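Local coordinates for endoglucanase (Clostridium thermocellum, PDB 2C4X), which probably hydrolyses cellulose as a cellulosomal enzyme, of which this chain is the C-terminal piece with the PKD and carbohydrate-binding CBM44 domains, at residues F14-S17 / P18-P21; V77-N80 / Q81-S85; M186-T189 / P190-E194; M206-D210 / D211-I215. The protein carries 1 engineered substitution. All coordinates share one frame; numbering follows the deposited sequence.

Interactions 1 and 2 belong to the N-terminal PKD domain and interactions 3 and 4 to the CBM44 beta-sandwich that follows; all four are local and come in series along the chain. Interaction 1 ends an outermost strand of the PKD three-stranded sheet, and interaction 2 closes the hairpin of strands 69-79 and 84-93 in the four-stranded sheet, their centres about 25 Å apart. Interactions 3 and 4, about 31 Å apart between centres, sit on strands 178-187 and 211-218 of the module's two different five-stranded sheets. Interaction 2 holds a calcium ligand, and interaction 4 places W212 beside D248 of a second calcium site, so each domain has its own local turns and its own calcium site.

Interaction 1: residues F14-S17 / P18-P21; sequences FTFS and PEDP
At the end of edge strand 15-17 of the PKD domain, the chain leaves the sheet through a cis peptide bond between S17 and P18, and E19 folds back on F16. The cis bond brings S17 CA and P18 CA to 3.0 Å and turns the following backbone against the F16 ring. Two carbonyl oxygens line the ring edge in its plane: P18 O lies 3.5 Å from F16 CD1, and E19 O lies 3.6 Å from F16 CE1. The E19 chain bends at chi2 (-65°), bringing OE2 over a ring face with the carboxylate plane tilted 23° from the ring. OE1 stays 4.0 Å from F16 CE1. Water 1, 3.9 Å above the ring plane over its centre, accepts from F16 N at 3.1 Å and donates to E19 OE2 at 2.6 Å. F16 also packs against V27 and I91, while S17 pairs through its backbone with V28 of the adjacent strand. F16 O and E19 OE2, 3.4 Å apart, are both acceptors and cannot bond directly; the bridging water therefore couples the carboxylate to the strand, and the carbonyls at the ring edge probably gain from its partly positive C-H groups.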
ATOM      1  N   PHE A  14      11.547   9.701  20.931  1.00 35.16           N
ATOM      2  CA  PHE A  14      10.108   9.594  21.093  1.00 35.29           C
ATOM      3  C   PHE A  14       9.547   8.383  20.390  1.00 34.85           C
ATOM      4  O   PHE A  14      10.180   7.833  19.487  1.00 34.58           O
ATOM      5  CB  PHE A  14       9.391  10.882  20.643  1.00 34.85           C
ATOM      6  CG  PHE A  14       9.418  11.119  19.153  1.00 34.70           C
ATOM      7  CD1 PHE A  14      10.437  11.875  18.571  1.00 34.13           C
ATOM      8  CD2 PHE A  14       8.409  10.610  18.337  1.00 33.81           C
ATOM      9  CE1 PHE A  14      10.455  12.108  17.188  1.00 33.77           C
ATOM     10  CE2 PHE A  14       8.423  10.829  16.958  1.00 33.96           C
ATOM     11  CZ  PHE A  14       9.443  11.578  16.383  1.00 33.56           C
ATOM     12  N   THR A  15       8.362   7.968  20.844  1.00 34.75           N
ATOM     13  CA  THR A  15       7.529   6.999  20.147  1.00 34.84           C
ATOM     14  C   THR A  15       6.164   7.663  19.892  1.00 35.11           C
ATOM     15  O   THR A  15       5.888   8.753  20.411  1.00 34.83           O
ATOM     16  CB  THR A  15       7.331   5.700  20.968  1.00 34.74           C
ATOM     17  OG1 THR A  15       6.681   6.012  22.205  1.00 35.81           O
ATOM     18  CG2 THR A  15       8.668   5.017  21.262  1.00 35.06           C
ATOM     19  N   PHE A  16       5.319   7.025  19.084  1.00 34.98           N
ATOM     20  CA  PHE A  16       3.972   7.546  18.862  1.00 35.02           C
ATOM     21  C   PHE A  16       2.960   6.415  18.753  1.00 35.39           C
ATOM     22  O   PHE A  16       3.315   5.273  18.471  1.00 35.25           O
ATOM     23  CB  PHE A  16       3.896   8.489  17.641  1.00 35.00           C
ATOM     24  CG  PHE A  16       4.378   7.867  16.356  1.00 35.57           C
ATOM     25  CD1 PHE A  16       3.547   7.021  15.611  1.00 34.13           C
ATOM     26  CD2 PHE A  16       5.660   8.130  15.888  1.00 36.49           C
ATOM     27  CE1 PHE A  16       3.991   6.441  14.430  1.00 34.40           C
ATOM     28  CE2 PHE A  16       6.123   7.542  14.702  1.00 37.85           C
ATOM     29  CZ  PHE A  16       5.280   6.698  13.972  1.00 35.52           C
ATOM     30  N   SER A  17       1.699   6.761  18.994  1.00 35.64           N
ATOM     31  CA  SER A  17       0.586   5.829  18.938  1.00 36.44           C
ATOM     32  C   SER A  17      -0.651   6.588  18.431  1.00 36.10           C
ATOM     33  O   SER A  17      -0.879   7.721  18.865  1.00 36.14           O
ATOM     34  CB  SER A  17       0.325   5.278  20.339  1.00 36.14           C
ATOM     35  OG  SER A  17      -0.535   4.162  20.261  1.00 40.48           O
ATOM     36  N   PRO A  18      -1.431   5.995  17.495  1.00 36.24           N
ATOM     37  CA  PRO A  18      -1.207   4.679  16.879  1.00 36.65           C
ATOM     38  C   PRO A  18      -0.065   4.704  15.860  1.00 36.97           C
ATOM     39  O   PRO A  18       0.319   5.774  15.379  1.00 36.57           O
ATOM     40  CB  PRO A  18      -2.544   4.385  16.183  1.00 36.48           C
ATOM     41  CG  PRO A  18      -3.053   5.728  15.811  1.00 36.41           C
ATOM     42  CD  PRO A  18      -2.652   6.633  16.966  1.00 36.08           C
ATOM     43  N   GLU A  19       0.473   3.528  15.550  1.00 37.56           N
ATOM     44  CA  GLU A  19       1.548   3.389  14.559  1.00 38.15           C
ATOM     45  C   GLU A  19       1.108   3.774  13.147  1.00 38.03           C
ATOM     46  O   GLU A  19       1.903   4.305  12.363  1.00 38.02           O
ATOM     47  CB  GLU A  19       2.065   1.952  14.554  1.00 38.40           C
ATOM     48  CG  GLU A  19       3.058   1.678  15.659  0.50 39.13           C
ATOM     49  CD  GLU A  19       4.334   2.473  15.507  0.50 40.21           C
ATOM     50  OE1 GLU A  19       4.843   2.576  14.368  0.50 40.85           O
ATOM     51  OE2 GLU A  19       4.831   2.993  16.530  0.50 40.51           O
ATOM     52  N   ASP A  20      -0.164   3.512  12.856  1.00 37.65           N
ATOM     53  CA  ASP A  20      -0.747   3.661  11.523  1.00 37.61           C
ATOM     54  C   ASP A  20      -1.987   4.564  11.540  1.00 36.93           C
ATOM     55  O   ASP A  20      -3.105   4.093  11.288  1.00 37.04           O
ATOM     56  CB  ASP A  20      -1.138   2.275  10.995  1.00 37.98           C
ATOM     57  CG  ASP A  20      -2.153   1.562  11.905  1.00 39.86           C
ATOM     58  OD1 ASP A  20      -2.197   1.848  13.131  1.00 40.89           O
ATOM     59  OD2 ASP A  20      -2.911   0.718  11.385  1.00 42.45           O
ATOM     60  N   PRO A  21      -1.806   5.869  11.824  1.00 36.50           N
ATOM     61  CA  PRO A  21      -2.977   6.747  11.962  1.00 35.61           C
ATOM     62  C   PRO A  21      -3.690   7.042  10.636  1.00 34.82           C
ATOM     63  O   PRO A  21      -3.097   6.911   9.565  1.00 34.34           O
ATOM     64  CB  PRO A  21      -2.364   8.041  12.517  1.00 35.63           C
ATOM     65  CG  PRO A  21      -0.966   8.030  11.976  1.00 35.72           C
ATOM     66  CD  PRO A  21      -0.541   6.606  12.021  1.00 36.13           C
TER
HETATM   67  O   HOH W   1       6.563   4.627  17.473  1.00 36.99           O

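Interaction 2: residues V77-N80 / Q81-S85; sequences VTDN and QGASS. With CA (calcium ion), chain B.
D79 meets Q81 and A83 through its carboxylate, while V77 pairs with S85 farther down the hairpin. D79 CG stands between its backbone N and carbonyl carbon (chi1 71°), which swings the group over the turn. OD1 accepts from Q81 N at 2.9 Å and from A83 N at 3.0 Å, the two donors arriving from opposite faces of the carboxylate plane. The second oxygen, OD2, binds calcium at 2.4 Å and passes 3.6 Å from A83 CB. With one oxygen gripped by backbone N-H groups and the other by the metal, the rotation of the group is fixed. Q81 stretches its chain alongside N80, their amide planes 34° apart, and its NE2 donates to water 2 at 2.8 Å. That water also donates to N80 OD1 and is itself a calcium ligand; N80 OD1 further accepts from T40 N. V77 exchanges two backbone bonds with S85, and its side chain packs toward I41 and Y44 of strand 41-47. Nearer the turn, D79 N donates to A83 O at 2.9 Å and G82 N to D79 O at 3.1 Å. A type I turn from D79 to G82, with glycine at positive phi (86°), makes this a type I + G1 bulge hairpin, here built into the PKD calcium site that N7, Q8, D36 and D38 complete.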
ATOM      1  N   VAL A  77      15.001  18.412  22.048  1.00 35.06           N
ATOM      2  CA  VAL A  77      14.928  18.466  23.492  1.00 35.34           C
ATOM      3  C   VAL A  77      16.040  19.388  23.983  1.00 35.44           C
ATOM      4  O   VAL A  77      17.198  19.249  23.572  1.00 35.44           O
ATOM      5  CB  VAL A  77      15.084  17.027  24.069  1.00 35.76           C
ATOM      6  CG1 VAL A  77      15.390  17.046  25.536  1.00 37.56           C
ATOM      7  CG2 VAL A  77      13.832  16.208  23.805  1.00 35.01           C
ATOM      8  N   THR A  78      15.693  20.335  24.856  1.00 34.81           N
ATOM      9  CA  THR A  78      16.652  21.309  25.343  1.00 34.96           C
ATOM     10  C   THR A  78      16.710  21.237  26.857  1.00 34.72           C
ATOM     11  O   THR A  78      15.672  21.205  27.518  1.00 34.38           O
ATOM     12  CB  THR A  78      16.280  22.741  24.870  1.00 35.16           C
ATOM     13  OG1 THR A  78      16.099  22.724  23.448  1.00 36.68           O
ATOM     14  CG2 THR A  78      17.349  23.776  25.239  1.00 34.26           C
ATOM     15  N   ASP A  79      17.928  21.189  27.393  1.00 34.48           N
ATOM     16  CA  ASP A  79      18.126  21.109  28.841  1.00 34.45           C
ATOM     17  C   ASP A  79      18.147  22.489  29.527  1.00 34.75           C
ATOM     18  O   ASP A  79      18.012  23.532  28.861  1.00 34.88           O
ATOM     19  CB  ASP A  79      19.358  20.250  29.190  1.00 34.05           C
ATOM     20  CG  ASP A  79      20.679  20.917  28.846  1.00 33.76           C
ATOM     21  OD1 ASP A  79      20.727  22.144  28.671  1.00 34.08           O
ATOM     22  OD2 ASP A  79      21.702  20.208  28.781  1.00 34.13           O
ATOM     23  N   ASN A  80      18.298  22.475  30.853  1.00 34.86           N
ATOM     24  CA  ASN A  80      18.320  23.687  31.689  1.00 35.06           C
ATOM     25  C   ASN A  80      19.470  24.668  31.395  1.00 35.07           C
ATOM     26  O   ASN A  80      19.431  25.825  31.816  1.00 35.04           O
ATOM     27  CB  ASN A  80      18.323  23.306  33.181  1.00 34.79           C
ATOM     28  CG  ASN A  80      19.534  22.455  33.576  1.00 35.16           C
ATOM     29  OD1 ASN A  80      19.702  21.334  33.105  1.00 34.73           O
ATOM     30  ND2 ASN A  80      20.375  22.991  34.455  1.00 34.18           N
ATOM     31  N   GLN A  81      20.481  24.201  30.668  1.00 34.80           N
ATOM     32  CA  GLN A  81      21.620  25.019  30.295  1.00 34.83           C
ATOM     33  C   GLN A  81      21.654  25.396  28.803  1.00 35.16           C
ATOM     34  O   GLN A  81      22.633  25.967  28.328  1.00 35.34           O
ATOM     35  CB  GLN A  81      22.904  24.316  30.714  1.00 34.99           C
ATOM     36  CG  GLN A  81      23.189  24.447  32.209  1.00 35.68           C
ATOM     37  CD  GLN A  81      24.340  23.585  32.661  1.00 37.55           C
ATOM     38  OE1 GLN A  81      25.419  24.092  32.943  1.00 39.49           O
ATOM     39  NE2 GLN A  81      24.123  22.272  32.731  1.00 36.43           N
ATOM     40  N   GLY A  82      20.587  25.070  28.076  1.00 34.78           N
ATOM     41  CA  GLY A  82      20.460  25.438  26.665  1.00 35.22           C
ATOM     42  C   GLY A  82      21.083  24.512  25.628  1.00 35.19           C
ATOM     43  O   GLY A  82      21.095  24.843  24.440  1.00 35.38           O
ATOM     44  N   ALA A  83      21.603  23.359  26.056  1.00 34.80           N
ATOM     45  CA  ALA A  83      22.089  22.349  25.116  1.00 34.89           C
ATOM     46  C   ALA A  83      20.933  21.482  24.618  1.00 35.11           C
ATOM     47  O   ALA A  83      19.969  21.225  25.348  1.00 34.46           O
ATOM     48  CB  ALA A  83      23.189  21.470  25.750  1.00 35.14           C
ATOM     49  N   SER A  84      21.032  21.033  23.374  1.00 35.23           N
ATOM     50  CA  SER A  84      19.941  20.285  22.775  1.00 36.01           C
ATOM     51  C   SER A  84      20.390  19.090  21.939  1.00 35.82           C
ATOM     52  O   SER A  84      21.540  19.023  21.496  1.00 35.96           O
ATOM     53  CB  SER A  84      19.039  21.217  21.964  1.00 36.15           C
ATOM     54  OG  SER A  84      19.773  21.833  20.933  1.00 38.63           O
ATOM     55  N   SER A  85      19.460  18.148  21.761  1.00 35.72           N
ATOM     56  CA  SER A  85      19.607  16.999  20.877  1.00 35.61           C
ATOM     57  C   SER A  85      18.335  16.864  20.074  1.00 34.50           C
ATOM     58  O   SER A  85      17.270  17.296  20.512  1.00 33.88           O
ATOM     59  CB  SER A  85      19.775  15.713  21.694  1.00 35.91           C
ATOM     60  OG  SER A  85      20.838  15.881  22.608  1.00 41.17           O
TER
HETATM   61 CA    CA B1252      22.645  18.728  30.476  1.00 36.44          CA
HETATM   62  O   HOH W   2      22.118  20.504  32.030  1.00 33.34           O

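Interaction 3: residues M186-T189 / P190-E194; sequences MPHT and PDWSE
H188 lies flat under the indole of W192 after the chain turns back on itself. Its CB, 3.5 Å from E194 O, points a C-H at the six-membered ring of W192, 4.3 Å from CB to the ring centroid. With chi1 at 56° the imidazole swings beneath the indole, and the rings stack face to face, centroids 3.6 Å apart and planes 11° from parallel. CG faces W192 CD2 and CE3, and ring atom CD2 faces W192 CH2. ND1 donates to T189 O at 2.8 Å, while W192 N reaches that oxygen from the opposite face of the carbonyl, closing the type I turn from T189 to W192. H188 CE1 is 3.4 Å from W192 CE2. At the tip, H188 NE2 lies 3.4 Å from W192 CZ2. M186, a selenomethionine, sets CE at the edge of the indole. Beyond the stack, D191 OD1 accepts from T189 OG1, S193 OG and S193 N, the last bond forming an Asx turn. The loop follows the end of strand 178-187: M186 pairs through its backbone with Q230 of neighbouring strand 229-238, W192 touches the Q230 side chain, and H188 packs on P228 just before that strand.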
HETATM    1  N   MSE A 186       2.602  -7.234 -18.629  1.00 38.64           N
HETATM    2  CA  MSE A 186       3.077  -7.848 -19.841  1.00 38.92           C
HETATM    3  C   MSE A 186       3.200  -6.808 -20.959  1.00 37.91           C
HETATM    4  O   MSE A 186       2.247  -6.593 -21.711  1.00 37.93           O
HETATM    5  CB  MSE A 186       2.127  -8.989 -20.236  1.00 39.01           C
HETATM    6  CG  MSE A 186       2.542  -9.756 -21.472  1.00 39.63           C
HETATM    7 SE   MSE A 186       1.474 -11.382 -21.773  0.90 42.87          SE
HETATM    8  CE  MSE A 186      -0.278 -10.584 -21.638  1.00 39.50           C
ATOM      9  N   PRO A 187       4.362  -6.123 -21.040  1.00 37.34           N
ATOM     10  CA  PRO A 187       4.659  -5.307 -22.221  1.00 36.78           C
ATOM     11  C   PRO A 187       4.835  -6.182 -23.458  1.00 36.28           C
ATOM     12  O   PRO A 187       5.318  -7.319 -23.364  1.00 36.40           O
ATOM     13  CB  PRO A 187       5.985  -4.622 -21.870  1.00 36.52           C
ATOM     14  CG  PRO A 187       6.158  -4.811 -20.402  1.00 36.97           C
ATOM     15  CD  PRO A 187       5.444  -6.056 -20.042  1.00 36.99           C
ATOM     16  N   HIS A 188       4.424  -5.658 -24.605  1.00 35.27           N
ATOM     17  CA  HIS A 188       4.522  -6.375 -25.867  1.00 34.71           C
ATOM     18  C   HIS A 188       4.620  -5.338 -26.974  1.00 35.19           C
ATOM     19  O   HIS A 188       4.166  -4.199 -26.794  1.00 34.93           O
ATOM     20  CB  HIS A 188       3.291  -7.281 -26.078  1.00 35.00           C
ATOM     21  CG  HIS A 188       1.978  -6.547 -26.018  1.00 34.68           C
ATOM     22  ND1 HIS A 188       1.351  -6.053 -27.141  1.00 36.42           N
ATOM     23  CD2 HIS A 188       1.189  -6.208 -24.970  1.00 34.93           C
ATOM     24  CE1 HIS A 188       0.234  -5.439 -26.788  1.00 35.94           C
ATOM     25  NE2 HIS A 188       0.115  -5.514 -25.475  1.00 35.53           N
ATOM     26  N   THR A 189       5.230  -5.713 -28.099  1.00 34.59           N
ATOM     27  CA  THR A 189       5.160  -4.909 -29.301  1.00 35.06           C
ATOM     28  C   THR A 189       3.687  -4.857 -29.761  1.00 35.34           C
ATOM     29  O   THR A 189       2.920  -5.796 -29.502  1.00 35.09           O
ATOM     30  CB  THR A 189       6.036  -5.492 -30.443  1.00 34.49           C
ATOM     31  OG1 THR A 189       5.687  -6.869 -30.652  1.00 35.53           O
ATOM     32  CG2 THR A 189       7.529  -5.381 -30.115  1.00 34.52           C
ATOM     33  N   PRO A 190       3.284  -3.761 -30.434  1.00 35.99           N
ATOM     34  CA  PRO A 190       1.905  -3.651 -30.930  1.00 36.38           C
ATOM     35  C   PRO A 190       1.386  -4.886 -31.671  1.00 36.84           C
ATOM     36  O   PRO A 190       0.223  -5.225 -31.513  1.00 36.78           O
ATOM     37  CB  PRO A 190       1.969  -2.446 -31.870  1.00 36.20           C
ATOM     38  CG  PRO A 190       3.038  -1.587 -31.269  1.00 36.17           C
ATOM     39  CD  PRO A 190       4.069  -2.548 -30.737  1.00 35.75           C
ATOM     40  N   ASP A 191       2.242  -5.555 -32.447  1.00 37.44           N
ATOM     41  CA  ASP A 191       1.824  -6.744 -33.186  1.00 38.22           C
ATOM     42  C   ASP A 191       2.004  -8.090 -32.446  1.00 38.70           C
ATOM     43  O   ASP A 191       1.787  -9.155 -33.035  1.00 38.85           O
ATOM     44  CB  ASP A 191       2.464  -6.769 -34.588  1.00 37.91           C
ATOM     45  CG  ASP A 191       3.941  -7.157 -34.571  1.00 39.54           C
ATOM     46  OD1 ASP A 191       4.563  -7.233 -33.486  1.00 39.75           O
ATOM     47  OD2 ASP A 191       4.485  -7.387 -35.671  1.00 41.25           O
ATOM     48  N   TRP A 192       2.370  -8.030 -31.161  1.00 39.29           N
ATOM     49  CA  TRP A 192       2.629  -9.213 -30.305  1.00 39.92           C
ATOM     50  C   TRP A 192       3.780 -10.148 -30.738  1.00 40.45           C
ATOM     51  O   TRP A 192       3.891 -11.272 -30.254  1.00 41.71           O
ATOM     52  CB  TRP A 192       1.345 -10.024 -30.047  1.00 40.33           C
ATOM     53  CG  TRP A 192       0.289  -9.283 -29.260  1.00 39.59           C
ATOM     54  CD1 TRP A 192      -0.637  -8.410 -29.755  1.00 40.94           C
ATOM     55  CD2 TRP A 192       0.025  -9.387 -27.850  1.00 40.89           C
ATOM     56  NE1 TRP A 192      -1.444  -7.941 -28.741  1.00 39.65           N
ATOM     57  CE2 TRP A 192      -1.064  -8.529 -27.563  1.00 39.10           C
ATOM     58  CE3 TRP A 192       0.606 -10.117 -26.801  1.00 41.12           C
ATOM     59  CZ2 TRP A 192      -1.581  -8.374 -26.272  1.00 40.27           C
ATOM     60  CZ3 TRP A 192       0.092  -9.959 -25.509  1.00 40.35           C
ATOM     61  CH2 TRP A 192      -0.995  -9.093 -25.260  1.00 41.24           C
ATOM     62  N   SER A 193       4.648  -9.677 -31.624  1.00 39.95           N
ATOM     63  CA  SER A 193       5.815 -10.448 -32.048  1.00 39.66           C
ATOM     64  C   SER A 193       6.837 -10.654 -30.907  1.00 39.49           C
ATOM     65  O   SER A 193       7.602 -11.619 -30.911  1.00 38.68           O
ATOM     66  CB  SER A 193       6.484  -9.751 -33.228  1.00 39.39           C
ATOM     67  OG  SER A 193       6.889  -8.450 -32.835  1.00 39.80           O
ATOM     68  N   GLU A 194       6.843  -9.736 -29.940  1.00 39.11           N
ATOM     69  CA  GLU A 194       7.701  -9.849 -28.768  1.00 38.71           C
ATOM     70  C   GLU A 194       6.893  -9.541 -27.534  1.00 38.03           C
ATOM     71  O   GLU A 194       6.200  -8.526 -27.478  1.00 37.70           O
ATOM     72  CB  GLU A 194       8.890  -8.886 -28.846  1.00 39.43           C
ATOM     73  CG  GLU A 194       9.814  -9.157 -30.020  1.00 41.61           C
ATOM     74  CD  GLU A 194      10.859  -8.094 -30.190  1.00 45.77           C
ATOM     75  OE1 GLU A 194      11.705  -7.925 -29.280  1.00 49.27           O
ATOM     76  OE2 GLU A 194      10.841  -7.431 -31.244  1.00 48.48           O
TER

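Interaction 4: residues M206-D210 / D211-I215; sequences MVKTD and DWNEI
N213 reaches back from strand 211-218 to grip K208, in the loop that leads into the strand. Hydrogen bonds come first. N213 OD1 accepts from K208 N at 2.9 Å, in the plane of its carbonyl and on a lone pair. ND2 donates to K208 O at 2.8 Å with a nearly straight N-H...O angle of 171°, K208 O lying in the amide plane. One side-chain amide therefore serves both the N-H and the C=O of a single residue, much as a paired strand would. A further local bond runs from W212 N to D211 OD1 at 2.9 Å, the donor standing above the carboxylate plane. Charge comes next: the K208 chain bends at chi3 (-68°), bringing NZ to a long salt bridge of 3.6 Å with D211 OD2 and a weak bond to W212 O at 3.3 Å. Van der Waals contact is slight: V207 CG1 lies 3.9 Å from N213 OD1, and K208 CB lies 3.4 Å from N213 OD1. Behind the contact, N213 packs on I172, and W212 meets W171 and F132 edge to face, close to D248 of a calcium site. Because N213 is buried, its amide needs partners: K208 supplies one for each end, and I170 O adds a weak second acceptor for ND2. The lysine-aspartate pair, being long, probably adds only modestly.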
HETATM    1  N   MSE A 206       0.981 -20.278   0.142  1.00 54.67           N
HETATM    2  CA  MSE A 206       1.808 -19.172   0.637  1.00 57.15           C
HETATM    3  C   MSE A 206       1.006 -17.879   0.737  1.00 56.07           C
HETATM    4  O   MSE A 206       1.572 -16.781   0.797  1.00 56.38           O
HETATM    5  CB  MSE A 206       2.989 -18.934  -0.309  1.00 56.87           C
HETATM    6  CG  MSE A 206       3.320 -20.111  -1.200  1.00 59.00           C
HETATM    7 SE   MSE A 206       4.994 -19.915  -2.182  0.90 63.66          SE
HETATM    8  CE  MSE A 206       4.787 -18.101  -2.904  1.00 61.29           C
ATOM      9  N   VAL A 207      -0.314 -18.019   0.755  1.00 55.53           N
ATOM     10  CA  VAL A 207      -1.229 -16.891   0.670  1.00 54.82           C
ATOM     11  C   VAL A 207      -2.106 -16.830   1.929  1.00 54.27           C
ATOM     12  O   VAL A 207      -2.437 -17.868   2.505  1.00 54.13           O
ATOM     13  CB  VAL A 207      -2.071 -16.997  -0.644  1.00 54.81           C
ATOM     14  CG1 VAL A 207      -3.502 -16.524  -0.457  1.00 55.18           C
ATOM     15  CG2 VAL A 207      -1.376 -16.256  -1.795  1.00 55.05           C
ATOM     16  N   LYS A 208      -2.453 -15.614   2.358  1.00 53.47           N
ATOM     17  CA  LYS A 208      -3.418 -15.418   3.445  1.00 53.01           C
ATOM     18  C   LYS A 208      -4.835 -15.593   2.914  1.00 52.25           C
ATOM     19  O   LYS A 208      -5.366 -14.714   2.232  1.00 52.21           O
ATOM     20  CB  LYS A 208      -3.276 -14.030   4.081  1.00 53.14           C
ATOM     21  CG  LYS A 208      -1.967 -13.789   4.816  1.00 54.05           C
ATOM     22  CD  LYS A 208      -2.054 -12.558   5.710  1.00 55.65           C
ATOM     23  CE  LYS A 208      -2.158 -11.269   4.897  1.00 56.71           C
ATOM     24  NZ  LYS A 208      -2.710 -10.148   5.719  1.00 58.00           N
ATOM     25  N   THR A 209      -5.441 -16.734   3.221  1.00 51.50           N
ATOM     26  CA  THR A 209      -6.786 -17.041   2.743  1.00 50.74           C
ATOM     27  C   THR A 209      -7.851 -16.333   3.578  1.00 50.34           C
ATOM     28  O   THR A 209      -7.653 -16.085   4.772  1.00 50.44           O
ATOM     29  CB  THR A 209      -7.047 -18.560   2.675  1.00 50.71           C
ATOM     30  OG1 THR A 209      -6.607 -19.183   3.885  1.00 50.65           O
ATOM     31  CG2 THR A 209      -6.296 -19.179   1.501  1.00 50.58           C
ATOM     32  N   ASP A 210      -8.971 -16.009   2.930  1.00 49.68           N
ATOM     33  CA  ASP A 210     -10.060 -15.218   3.517  1.00 48.98           C
ATOM     34  C   ASP A 210      -9.577 -13.895   4.115  1.00 48.56           C
ATOM     35  O   ASP A 210     -10.052 -13.460   5.165  1.00 48.30           O
ATOM     36  CB  ASP A 210     -10.855 -16.036   4.545  1.00 49.38           C
ATOM     37  CG  ASP A 210     -11.519 -17.249   3.934  1.00 49.15           C
ATOM     38  OD1 ASP A 210     -12.071 -17.131   2.817  1.00 49.56           O
ATOM     39  OD2 ASP A 210     -11.487 -18.317   4.577  1.00 48.94           O
ATOM     40  N   ASP A 211      -8.638 -13.258   3.421  1.00 47.95           N
ATOM     41  CA  ASP A 211      -8.020 -12.022   3.880  1.00 47.44           C
ATOM     42  C   ASP A 211      -7.434 -11.248   2.703  1.00 46.71           C
ATOM     43  O   ASP A 211      -7.245 -11.798   1.609  1.00 46.53           O
ATOM     44  CB  ASP A 211      -6.913 -12.333   4.900  1.00 47.84           C
ATOM     45  CG  ASP A 211      -6.719 -11.222   5.922  1.00 48.81           C
ATOM     46  OD1 ASP A 211      -7.382 -10.166   5.816  1.00 49.55           O
ATOM     47  OD2 ASP A 211      -5.897 -11.414   6.844  1.00 50.74           O
ATOM     48  N   TRP A 212      -7.151  -9.971   2.937  1.00 45.74           N
ATOM     49  CA  TRP A 212      -6.499  -9.130   1.944  1.00 44.69           C
ATOM     50  C   TRP A 212      -5.010  -9.423   1.886  1.00 44.53           C
ATOM     51  O   TRP A 212      -4.328  -9.476   2.921  1.00 44.19           O
ATOM     52  CB  TRP A 212      -6.745  -7.647   2.242  1.00 44.49           C
ATOM     53  CG  TRP A 212      -8.145  -7.201   1.927  1.00 43.98           C
ATOM     54  CD1 TRP A 212      -9.156  -6.955   2.821  1.00 44.17           C
ATOM     55  CD2 TRP A 212      -8.689  -6.947   0.627  1.00 44.28           C
ATOM     56  NE1 TRP A 212     -10.295  -6.566   2.152  1.00 43.90           N
ATOM     57  CE2 TRP A 212     -10.037  -6.552   0.806  1.00 43.54           C
ATOM     58  CE3 TRP A 212      -8.172  -7.019  -0.675  1.00 43.72           C
ATOM     59  CZ2 TRP A 212     -10.870  -6.227  -0.267  1.00 43.84           C
ATOM     60  CZ3 TRP A 212      -9.004  -6.693  -1.741  1.00 43.97           C
ATOM     61  CH2 TRP A 212     -10.337  -6.304  -1.528  1.00 43.67           C
ATOM     62  N   ASN A 213      -4.517  -9.625   0.664  1.00 43.67           N
ATOM     63  CA  ASN A 213      -3.103  -9.843   0.411  1.00 43.50           C
ATOM     64  C   ASN A 213      -2.535  -8.680  -0.382  1.00 43.50           C
ATOM     65  O   ASN A 213      -3.024  -8.358  -1.471  1.00 43.40           O
ATOM     66  CB  ASN A 213      -2.877 -11.140  -0.372  1.00 43.15           C
ATOM     67  CG  ASN A 213      -3.202 -12.373   0.437  1.00 42.97           C
ATOM     68  OD1 ASN A 213      -2.308 -13.051   0.933  1.00 43.57           O
ATOM     69  ND2 ASN A 213      -4.487 -12.668   0.585  1.00 41.16           N
ATOM     70  N   GLU A 214      -1.506  -8.056   0.175  1.00 43.39           N
ATOM     71  CA  GLU A 214      -0.826  -6.967  -0.489  1.00 43.66           C
ATOM     72  C   GLU A 214       0.395  -7.525  -1.221  1.00 43.71           C
ATOM     73  O   GLU A 214       1.328  -8.032  -0.596  1.00 44.05           O
ATOM     74  CB  GLU A 214      -0.449  -5.885   0.528  1.00 44.05           C
ATOM     75  CG  GLU A 214       0.035  -4.591  -0.090  1.00 44.92           C
ATOM     76  CD  GLU A 214       0.001  -3.433   0.886  1.00 46.96           C
ATOM     77  OE1 GLU A 214       1.095  -2.954   1.258  1.00 48.01           O
ATOM     78  OE2 GLU A 214      -1.112  -3.007   1.278  1.00 45.79           O
ATOM     79  N   ILE A 215       0.357  -7.460  -2.550  1.00 43.25           N
ATOM     80  CA  ILE A 215       1.408  -8.021  -3.403  1.00 42.96           C
ATOM     81  C   ILE A 215       1.955  -6.926  -4.319  1.00 42.44           C
ATOM     82  O   ILE A 215       1.192  -6.245  -5.005  1.00 42.20           O
ATOM     83  CB  ILE A 215       0.884  -9.222  -4.250  1.00 42.88           C
ATOM     84  CG1 ILE A 215       0.245 -10.289  -3.356  1.00 42.84           C
ATOM     85  CG2 ILE A 215       2.011  -9.842  -5.082  1.00 42.97           C
ATOM     86  CD1 ILE A 215      -0.652 -11.280  -4.099  1.00 43.19           C
TER